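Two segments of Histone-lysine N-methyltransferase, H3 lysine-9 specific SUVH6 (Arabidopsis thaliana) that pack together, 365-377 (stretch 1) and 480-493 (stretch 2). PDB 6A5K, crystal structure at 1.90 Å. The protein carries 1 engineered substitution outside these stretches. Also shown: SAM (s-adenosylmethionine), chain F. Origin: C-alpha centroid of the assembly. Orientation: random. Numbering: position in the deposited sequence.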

ATOM      1  N   TRP A 365      -0.451  -3.906  20.722  1.00 15.75           N
ATOM      2  CA  TRP A 365      -0.740  -2.719  19.931  1.00 17.91           C
ATOM      3  C   TRP A 365      -0.079  -2.804  18.557  1.00 15.34           C
ATOM      4  O   TRP A 365       1.033  -3.317  18.428  1.00 18.21           O
ATOM      5  CB  TRP A 365      -0.277  -1.459  20.667  1.00 18.26           C
ATOM      6  CG  TRP A 365      -1.020  -1.227  21.952  1.00 18.82           C
ATOM      7  CD1 TRP A 365      -0.730  -1.756  23.173  1.00 21.65           C
ATOM      8  CD2 TRP A 365      -2.189  -0.418  22.128  1.00 23.66           C
ATOM      9  NE1 TRP A 365      -1.648  -1.321  24.106  1.00 24.50           N
ATOM     10  CE2 TRP A 365      -2.551  -0.499  23.488  1.00 24.64           C
ATOM     11  CE3 TRP A 365      -2.963   0.365  21.266  1.00 18.85           C
ATOM     12  CZ2 TRP A 365      -3.653   0.180  24.008  1.00 29.09           C
ATOM     13  CZ3 TRP A 365      -4.058   1.040  21.787  1.00 20.36           C
ATOM     14  CH2 TRP A 365      -4.391   0.941  23.144  1.00 22.13           C
ATOM     15  N   GLY A 366      -0.781  -2.307  17.542  1.00 15.27           N
ATOM     16  CA  GLY A 366      -0.255  -2.201  16.191  1.00 16.09           C
ATOM     17  C   GLY A 366      -0.554  -0.839  15.585  1.00 12.85           C
ATOM     18  O   GLY A 366      -1.085   0.047  16.264  1.00 15.47           O
ATOM     19  N   VAL A 367      -0.234  -0.678  14.302  1.00 13.61           N
ATOM     20  CA  VAL A 367      -0.376   0.607  13.615  1.00 11.88           C
ATOM     21  C   VAL A 367      -1.270   0.478  12.391  1.00 12.22           C
ATOM     22  O   VAL A 367      -1.145  -0.482  11.635  1.00 13.06           O
ATOM     23  CB  VAL A 367       1.002   1.173  13.167  1.00 17.37           C
ATOM     24  CG1 VAL A 367       0.825   2.484  12.406  1.00 14.10           C
ATOM     25  CG2 VAL A 367       1.931   1.374  14.365  1.00 15.20           C
ATOM     26  N   ARG A 368      -2.184   1.428  12.204  1.00 14.33           N
ATOM     27  CA  ARG A 368      -2.945   1.493  10.958  1.00 15.14           C
ATOM     28  C   ARG A 368      -3.130   2.943  10.523  1.00 14.49           C
ATOM     29  O   ARG A 368      -2.799   3.875  11.265  1.00 18.14           O
ATOM     30  CB  ARG A 368      -4.314   0.802  11.104  1.00 11.31           C
ATOM     31  CG  ARG A 368      -5.242   1.479  12.123  1.00 12.74           C
ATOM     32  CD  ARG A 368      -6.496   0.633  12.391  1.00 14.35           C
ATOM     33  NE  ARG A 368      -7.308   1.195  13.472  1.00 14.92           N
ATOM     34  CZ  ARG A 368      -8.212   0.502  14.153  1.00 19.75           C
ATOM     35  NH1 ARG A 368      -8.419  -0.779  13.866  1.00 18.38           N
ATOM     36  NH2 ARG A 368      -8.907   1.086  15.123  1.00 23.35           N
ATOM     37  N   CYS A 369      -3.662   3.125   9.319  1.00 14.88           N
ATOM     38  CA  CYS A 369      -3.887   4.455   8.759  1.00 14.72           C
ATOM     39  C   CYS A 369      -5.377   4.705   8.533  1.00 14.99           C
ATOM     40  O   CYS A 369      -6.105   3.797   8.133  1.00 14.65           O
ATOM     41  CB  CYS A 369      -3.117   4.610   7.448  1.00 15.18           C
ATOM     42  SG  CYS A 369      -3.249   6.239   6.686  1.00 18.66           S
ATOM     43  N   LEU A 370      -5.830   5.929   8.795  1.00 16.06           N
ATOM     44  CA  LEU A 370      -7.250   6.256   8.655  1.00 20.50           C
ATOM     45  C   LEU A 370      -7.691   6.346   7.197  1.00 19.35           C
ATOM     46  O   LEU A 370      -8.881   6.306   6.906  1.00 20.07           O
ATOM     47  CB  LEU A 370      -7.580   7.567   9.371  1.00 27.34           C
ATOM     48  CG  LEU A 370      -7.583   7.546  10.902  1.00 37.32           C
ATOM     49  CD1 LEU A 370      -7.995   8.906  11.457  1.00 43.48           C
ATOM     50  CD2 LEU A 370      -8.511   6.459  11.417  1.00 38.92           C
ATOM     51  N   LYS A 371      -6.744   6.470   6.276  1.00 16.13           N
ATOM     52  CA  LYS A 371      -7.108   6.405   4.862  1.00 20.31           C
ATOM     53  C   LYS A 371      -6.268   5.389   4.101  1.00 17.21           C
ATOM     54  O   LYS A 371      -5.329   4.806   4.645  1.00 14.23           O
ATOM     55  CB  LYS A 371      -6.992   7.785   4.213  1.00 29.43           C
ATOM     56  CG  LYS A 371      -5.578   8.267   4.000  1.00 34.91           C
ATOM     57  CD  LYS A 371      -5.550   9.748   3.642  1.00 44.07           C
ATOM     58  CE  LYS A 371      -6.611  10.529   4.410  1.00 53.90           C
ATOM     59  NZ  LYS A 371      -6.607  11.981   4.064  1.00 59.76           N
ATOM     60  N   SER A 372      -6.624   5.169   2.841  1.00 14.92           N
ATOM     61  CA  SER A 372      -5.884   4.233   2.014  1.00 16.11           C
ATOM     62  C   SER A 372      -4.491   4.778   1.722  1.00 19.54           C
ATOM     63  O   SER A 372      -4.272   5.989   1.721  1.00 18.92           O
ATOM     64  CB  SER A 372      -6.643   3.934   0.714  1.00 19.51           C
ATOM     65  OG  SER A 372      -6.791   5.093  -0.082  1.00 20.23           O
ATOM     66  N   ILE A 373      -3.549   3.873   1.498  1.00 13.32           N
ATOM     67  CA  ILE A 373      -2.168   4.265   1.248  1.00 13.92           C
ATOM     68  C   ILE A 373      -1.720   3.806  -0.138  1.00 10.12           C
ATOM     69  O   ILE A 373      -1.697   2.610  -0.418  1.00 11.05           O
ATOM     70  CB  ILE A 373      -1.226   3.684   2.314  1.00 12.06           C
ATOM     71  CG1 ILE A 373      -1.587   4.227   3.703  1.00 13.52           C
ATOM     72  CG2 ILE A 373       0.229   4.016   1.978  1.00 15.62           C
ATOM     73  CD1 ILE A 373      -0.878   3.497   4.833  1.00  9.35           C
ATOM     74  N   PRO A 374      -1.381   4.763  -1.020  1.00 11.73           N
ATOM     75  CA  PRO A 374      -0.904   4.406  -2.363  1.00 15.77           C
ATOM     76  C   PRO A 374       0.402   3.619  -2.307  1.00 13.87           C
ATOM     77  O   PRO A 374       1.265   3.922  -1.480  1.00 10.13           O
ATOM     78  CB  PRO A 374      -0.690   5.770  -3.045  1.00 14.57           C
ATOM     79  CG  PRO A 374      -1.535   6.733  -2.259  1.00 17.93           C
ATOM     80  CD  PRO A 374      -1.498   6.221  -0.840  1.00 13.67           C
ATOM     81  N   ILE A 375       0.544   2.624  -3.174  1.00  9.90           N
ATOM     82  CA  ILE A 375       1.780   1.844  -3.225  1.00 10.51           C
ATOM     83  C   ILE A 375       3.003   2.757  -3.429  1.00 12.02           C
ATOM     84  O   ILE A 375       2.952   3.737  -4.180  1.00 15.50           O
ATOM     85  CB  ILE A 375       1.714   0.770  -4.334  1.00  9.90           C
ATOM     86  CG1 ILE A 375       2.916  -0.180  -4.245  1.00  9.94           C
ATOM     87  CG2 ILE A 375       1.561   1.408  -5.730  1.00 13.33           C
ATOM     88  CD1 ILE A 375       2.715  -1.459  -5.035  1.00 12.83           C
ATOM     89  N   GLY A 376       4.083   2.465  -2.711  1.00 12.46           N
ATOM     90  CA  GLY A 376       5.281   3.283  -2.798  1.00 11.41           C
ATOM     91  C   GLY A 376       5.276   4.501  -1.886  1.00 15.21           C
ATOM     92  O   GLY A 376       6.220   5.293  -1.904  1.00 13.89           O
ATOM     93  N   SER A 377       4.232   4.666  -1.081  1.00 11.11           N
ATOM     94  CA  SER A 377       4.186   5.813  -0.169  1.00 12.55           C
ATOM     95  C   SER A 377       5.107   5.631   1.034  1.00 12.74           C
ATOM     96  O   SER A 377       5.219   4.534   1.577  1.00  8.77           O
ATOM     97  CB  SER A 377       2.763   6.062   0.340  1.00 15.18           C
ATOM     98  OG  SER A 377       1.880   6.348  -0.721  1.00 17.46           O
ATOM     99  N   PHE A 480      10.042   3.410   6.400  1.00 10.18           N
ATOM    100  CA  PHE A 480       9.101   2.411   5.892  1.00  8.92           C
ATOM    101  C   PHE A 480       8.306   2.898   4.684  1.00 11.72           C
ATOM    102  O   PHE A 480       7.848   4.044   4.647  1.00 13.83           O
ATOM    103  CB  PHE A 480       8.147   1.978   7.000  1.00 10.55           C
ATOM    104  CG  PHE A 480       8.839   1.344   8.157  1.00 12.09           C
ATOM    105  CD1 PHE A 480       9.305   0.044   8.063  1.00 14.33           C
ATOM    106  CD2 PHE A 480       9.040   2.045   9.336  1.00 13.77           C
ATOM    107  CE1 PHE A 480       9.951  -0.552   9.126  1.00 13.69           C
ATOM    108  CE2 PHE A 480       9.693   1.456  10.397  1.00 17.12           C
ATOM    109  CZ  PHE A 480      10.145   0.157  10.293  1.00 14.97           C
ATOM    110  N   PHE A 481       8.145   2.007   3.704  1.00  9.50           N
ATOM    111  CA  PHE A 481       7.375   2.276   2.490  1.00  8.52           C
ATOM    112  C   PHE A 481       6.304   1.201   2.269  1.00  8.25           C
ATOM    113  O   PHE A 481       6.522   0.030   2.578  1.00  9.24           O
ATOM    114  CB  PHE A 481       8.288   2.314   1.257  1.00 10.54           C
ATOM    115  CG  PHE A 481       9.135   3.551   1.153  1.00 10.67           C
ATOM    116  CD1 PHE A 481      10.359   3.627   1.811  1.00 12.34           C
ATOM    117  CD2 PHE A 481       8.719   4.624   0.381  1.00 11.36           C
ATOM    118  CE1 PHE A 481      11.145   4.764   1.713  1.00 11.57           C
ATOM    119  CE2 PHE A 481       9.507   5.768   0.279  1.00 10.60           C
ATOM    120  CZ  PHE A 481      10.712   5.833   0.936  1.00  9.79           C
ATOM    121  N   ALA A 482       5.165   1.596   1.708  1.00 11.67           N
ATOM    122  CA  ALA A 482       4.126   0.633   1.322  1.00 10.60           C
ATOM    123  C   ALA A 482       4.516  -0.166   0.075  1.00 10.24           C
ATOM    124  O   ALA A 482       5.007   0.401  -0.903  1.00  9.05           O
ATOM    125  CB  ALA A 482       2.798   1.356   1.086  1.00  8.36           C
ATOM    126  N   GLN A 483       4.290  -1.480   0.097  1.00 10.16           N
ATOM    127  CA  GLN A 483       4.489  -2.291  -1.107  1.00 12.13           C
ATOM    128  C   GLN A 483       3.173  -2.867  -1.655  1.00 12.72           C
ATOM    129  O   GLN A 483       3.180  -3.757  -2.504  1.00 12.46           O
ATOM    130  CB  GLN A 483       5.507  -3.417  -0.850  1.00 14.72           C
ATOM    131  CG  GLN A 483       5.151  -4.430   0.239  1.00  7.77           C
ATOM    132  CD  GLN A 483       6.137  -5.596   0.266  1.00 16.78           C
ATOM    133  OE1 GLN A 483       7.205  -5.532  -0.346  1.00 15.06           O
ATOM    134  NE2 GLN A 483       5.776  -6.667   0.962  1.00 18.01           N
ATOM    135  N   ASP A 484       2.053  -2.336  -1.167  1.00 11.78           N
ATOM    136  CA  ASP A 484       0.730  -2.555  -1.749  1.00 13.15           C
ATOM    137  C   ASP A 484      -0.001  -1.224  -1.810  1.00 10.64           C
ATOM    138  O   ASP A 484       0.399  -0.267  -1.154  1.00  9.56           O
ATOM    139  CB  ASP A 484      -0.125  -3.518  -0.918  1.00 14.08           C
ATOM    140  CG  ASP A 484       0.549  -4.844  -0.656  1.00 23.10           C
ATOM    141  OD1 ASP A 484       0.558  -5.266   0.522  1.00 28.40           O
ATOM    142  OD2 ASP A 484       1.029  -5.479  -1.618  1.00 16.50           O
ATOM    143  N   ASN A 485      -1.079  -1.176  -2.582  1.00  8.77           N
ATOM    144  CA  ASN A 485      -2.120  -0.187  -2.336  1.00 14.59           C
ATOM    145  C   ASN A 485      -2.913  -0.665  -1.125  1.00 12.21           C
ATOM    146  O   ASN A 485      -3.671  -1.624  -1.220  1.00 14.37           O
ATOM    147  CB  ASN A 485      -3.025  -0.015  -3.554  1.00 11.42           C
ATOM    148  CG  ASN A 485      -2.315   0.654  -4.715  1.00 14.17           C
ATOM    149  OD1 ASN A 485      -1.777   1.755  -4.579  1.00 14.00           O
ATOM    150  ND2 ASN A 485      -2.308  -0.012  -5.866  1.00 12.96           N
ATOM    151  N   ILE A 486      -2.721  -0.015   0.015  1.00  9.78           N
ATOM    152  CA  ILE A 486      -3.278  -0.519   1.268  1.00 10.32           C
ATOM    153  C   ILE A 486      -4.668   0.065   1.541  1.00 10.14           C
ATOM    154  O   ILE A 486      -4.853   1.271   1.463  1.00 12.18           O
ATOM    155  CB  ILE A 486      -2.346  -0.198   2.454  1.00 10.26           C
ATOM    156  CG1 ILE A 486      -0.915  -0.665   2.150  1.00 10.66           C
ATOM    157  CG2 ILE A 486      -2.862  -0.851   3.728  1.00  9.40           C
ATOM    158  CD1 ILE A 486       0.108  -0.294   3.253  1.00  9.97           C
ATOM    159  N   PRO A 487      -5.650  -0.800   1.851  1.00 10.57           N
ATOM    160  CA  PRO A 487      -6.984  -0.327   2.229  1.00 12.13           C
ATOM    161  C   PRO A 487      -6.929   0.477   3.512  1.00 12.34           C
ATOM    162  O   PRO A 487      -6.022   0.252   4.314  1.00 14.52           O
ATOM    163  CB  PRO A 487      -7.783  -1.626   2.439  1.00 14.32           C
ATOM    164  CG  PRO A 487      -6.991  -2.690   1.731  1.00 12.50           C
ATOM    165  CD  PRO A 487      -5.562  -2.271   1.856  1.00 13.59           C
ATOM    166  N   PRO A 488      -7.884   1.398   3.717  1.00 13.17           N
ATOM    167  CA  PRO A 488      -7.899   2.120   4.992  1.00 15.93           C
ATOM    168  C   PRO A 488      -8.085   1.155   6.154  1.00 15.00           C
ATOM    169  O   PRO A 488      -8.795   0.152   6.007  1.00 13.86           O
ATOM    170  CB  PRO A 488      -9.094   3.076   4.853  1.00 14.89           C
ATOM    171  CG  PRO A 488      -9.950   2.468   3.795  1.00 19.82           C
ATOM    172  CD  PRO A 488      -9.016   1.764   2.851  1.00 15.16           C
ATOM    173  N   LEU A 489      -7.401   1.441   7.259  1.00 13.68           N
ATOM    174  CA  LEU A 489      -7.537   0.729   8.535  1.00 12.25           C
ATOM    175  C   LEU A 489      -6.959  -0.684   8.523  1.00 13.79           C
ATOM    176  O   LEU A 489      -7.107  -1.413   9.497  1.00 22.19           O
ATOM    177  CB  LEU A 489      -9.009   0.691   8.969  1.00 14.53           C
ATOM    178  CG  LEU A 489      -9.664   2.061   9.180  1.00 17.47           C
ATOM    179  CD1 LEU A 489     -11.166   1.916   9.394  1.00 20.81           C
ATOM    180  CD2 LEU A 489      -9.023   2.808  10.350  1.00 16.69           C
ATOM    181  N   GLN A 490      -6.312  -1.081   7.428  1.00 11.63           N
ATOM    182  CA  GLN A 490      -5.606  -2.359   7.405  1.00 10.27           C
ATOM    183  C   GLN A 490      -4.333  -2.231   8.231  1.00 16.09           C
ATOM    184  O   GLN A 490      -3.618  -1.229   8.119  1.00 10.95           O
ATOM    185  CB  GLN A 490      -5.271  -2.791   5.971  1.00 11.36           C
ATOM    186  CG  GLN A 490      -4.481  -4.098   5.889  1.00 17.43           C
ATOM    187  CD  GLN A 490      -4.238  -4.573   4.462  1.00 23.55           C
ATOM    188  OE1 GLN A 490      -3.143  -4.408   3.914  1.00 19.69           O
ATOM    189  NE2 GLN A 490      -5.255  -5.187   3.860  1.00 21.57           N
ATOM    190  N   GLU A 491      -4.047  -3.229   9.065  1.00 10.98           N
ATOM    191  CA  GLU A 491      -2.850  -3.143   9.899  1.00 11.03           C
ATOM    192  C   GLU A 491      -1.592  -3.066   9.026  1.00 11.86           C
ATOM    193  O   GLU A 491      -1.445  -3.817   8.052  1.00 11.05           O
ATOM    194  CB  GLU A 491      -2.754  -4.328  10.859  1.00 13.50           C
ATOM    195  CG  GLU A 491      -1.597  -4.194  11.851  1.00 16.77           C
ATOM    196  CD  GLU A 491      -1.575  -5.282  12.912  1.00 18.07           C
ATOM    197  OE1 GLU A 491      -2.452  -6.175  12.894  1.00 17.34           O
ATOM    198  OE2 GLU A 491      -0.672  -5.236  13.771  1.00 19.44           O
ATOM    199  N   LEU A 492      -0.703  -2.138   9.373  1.00 11.14           N
ATOM    200  CA  LEU A 492       0.594  -2.003   8.718  1.00 10.14           C
ATOM    201  C   LEU A 492       1.630  -2.897   9.403  1.00 10.71           C
ATOM    202  O   LEU A 492       1.743  -2.886  10.627  1.00 11.05           O
ATOM    203  CB  LEU A 492       1.057  -0.547   8.751  1.00 12.28           C
ATOM    204  CG  LEU A 492       0.045   0.504   8.297  1.00 13.55           C
ATOM    205  CD1 LEU A 492       0.647   1.901   8.429  1.00 16.93           C
ATOM    206  CD2 LEU A 492      -0.354   0.230   6.861  1.00 12.73           C
ATOM    207  N   CYS A 493       2.376  -3.660   8.607  1.00  8.60           N
ATOM    208  CA  CYS A 493       3.384  -4.594   9.109  1.00  8.67           C
ATOM    209  C   CYS A 493       4.561  -4.699   8.153  1.00  8.38           C
ATOM    210  O   CYS A 493       4.408  -4.487   6.955  1.00 10.65           O
ATOM    211  CB  CYS A 493       2.800  -5.994   9.305  1.00 13.11           C
ATOM    212  SG  CYS A 493       1.391  -6.098  10.445  1.00 38.75           S
TER
HETATM  213  N   SAM F 805       2.724  -5.169  19.613  1.00 12.76           N
HETATM  214  CA  SAM F 805       3.732  -4.270  20.205  1.00 15.91           C
HETATM  215  C   SAM F 805       3.201  -3.453  21.384  1.00 18.80           C
HETATM  216  O   SAM F 805       3.894  -2.560  21.893  1.00 17.63           O
HETATM  217  OXT SAM F 805       2.075  -3.658  21.846  1.00 16.67           O
HETATM  218  CB  SAM F 805       4.302  -3.332  19.142  1.00 12.57           C
HETATM  219  CG  SAM F 805       5.341  -4.038  18.282  1.00 16.05           C
HETATM  220  SD  SAM F 805       6.777  -4.396  19.321  1.00 50.02           S
HETATM  221  CE  SAM F 805       8.028  -3.578  18.339  1.00 12.33           C
HETATM  222  C5' SAM F 805       7.224  -6.096  18.936  1.00 17.88           C
HETATM  223  C4' SAM F 805       6.430  -7.066  19.789  1.00 18.49           C
HETATM  224  O4' SAM F 805       5.098  -7.157  19.301  1.00 16.78           O
HETATM  225  C3' SAM F 805       7.016  -8.463  19.719  1.00 23.19           C
HETATM  226  O3' SAM F 805       7.990  -8.658  20.717  1.00 25.51           O
HETATM  227  C2' SAM F 805       5.792  -9.310  19.958  1.00 19.79           C
HETATM  228  O2' SAM F 805       5.533  -9.319  21.343  1.00 22.88           O
HETATM  229  C1' SAM F 805       4.688  -8.508  19.304  1.00 15.85           C
HETATM  230  N9  SAM F 805       4.499  -8.961  17.910  1.00 14.77           N
HETATM  231  C8  SAM F 805       4.716  -8.244  16.763  1.00 13.69           C
HETATM  232  N7  SAM F 805       4.424  -9.031  15.694  1.00 14.24           N
HETATM  233  C5  SAM F 805       4.040 -10.248  16.147  1.00 13.38           C
HETATM  234  C6  SAM F 805       3.637 -11.416  15.508  1.00 14.68           C
HETATM  235  N6  SAM F 805       3.578 -11.487  14.177  1.00 11.06           N
HETATM  236  N1  SAM F 805       3.314 -12.522  16.264  1.00 12.79           N
HETATM  237  C2  SAM F 805       3.366 -12.466  17.643  1.00 14.53           C
HETATM  238  N3  SAM F 805       3.757 -11.301  18.275  1.00 15.01           N
HETATM  239  C4  SAM F 805       4.080 -10.211  17.542  1.00 16.08           C
HETATM  240  O   HOH W   1       1.092  -2.978  13.231  1.00 10.19           O
HETATM  241  O   HOH W   2      -7.813  -2.534  11.816  1.00 20.52           O
HETATM  242  O   HOH W   3      -4.161   1.297   7.492  1.00 15.56           O
HETATM  243  O   HOH W   4      -4.166   2.258   4.688  1.00 12.16           O

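Read along the second segment, the hydrogen bonds of this contact run mostly between backbones, with apolar side chains packing among them and a few waters completing the pairing. Phe480 barely takes part. At Phe481 the pairing begins: the edge of its ring faces a carbonyl, with Phe481 CD2 3.5 Å from Gly376 O, while Phe481 CA makes a CA-H...O contact of 3.3 Å with Ser377 O.

Ala482 is clamped through both of its backbone polar groups. Its N donates to Ser377 O at 2.9 Å, and its O accepts from Gly376 N, also at 2.9 Å. The acceptor and donor on the other side belong to a type II turn from Pro374 to Ser377, so the turn presents its last two residues to the end of the strand. Gly376 sits at phi 85°, psi 3°, where a CB would be jammed against the carbonyl O of Ile375; the backbone itself calls for glycine. The turn is braced internally as well, since Ser377 N and OG both donate to Pro374 O. The methyl of Ala482 points toward the first segment, and its CB lies 3.8 Å from Ile373 CG2.

Gln483 and Asp484 direct their CA-to-CB bonds away and contribute carbonyls instead. Ile375 CD1 comes within 3.5 Å of Gln483 O, and Ile375 CA makes a CA-H...O contact of 3.3 Å with Asp484 O. Asn485 then supplies what the backbone does not: its OD1 accepts from Ile375 N at 2.8 Å with an angle of 165°, so a side-chain oxygen, not a backbone carbonyl, takes this backbone NH.

Ile486 and Ile373 form a single antiparallel bridge with two reciprocal bonds, Ile373 N to Ile486 O and Ile486 N to Ile373 O, each 2.9 Å. Their side chains also meet, CB to CB at 4.0 Å. Ile373 is thus a hub, touching Ala482, Ile486 and, through its CD1, Leu492 CD2 at 3.9 Å.

A second type II turn, Pro487 to Gln490, changes the style of contact. Pro488 packs its ring against Ser372, with Pro488 CD 3.9 Å from Ser372 CB, and water 4 lies 2.8 Å from both Lys371 O and Pro487 O. Leu489, at positive phi, sends its N to Cys369 O at 2.8 Å. Although its CA-to-CB bond points away, the end of its side chain returns, and Leu489 CD2 reaches Leu370 CD2 at 3.8 Å and Arg368 CD at 3.9 Å. Water 2 links Arg368 NH1 to Leu489 O, and water 3 links Cys369 N to Gln490 O, so solvent joins groups that do not bond directly.

The CA-to-CB bond of Glu491 lies sideways, but its carboxylate comes close, with Glu491 OE2 3.9 Å from Gly366 CA; an ideal CB on Gly366 would lie 2.5 Å from that oxygen, a clash. Water 1 accepts from Val367 N and donates to Glu491 OE2 and Leu492 O. Finally, Leu492 N donates to Val367 O at 2.8 Å and a nearly straight 171°, while Leu492 CD1 packs 4.0 Å from Val367 CG1.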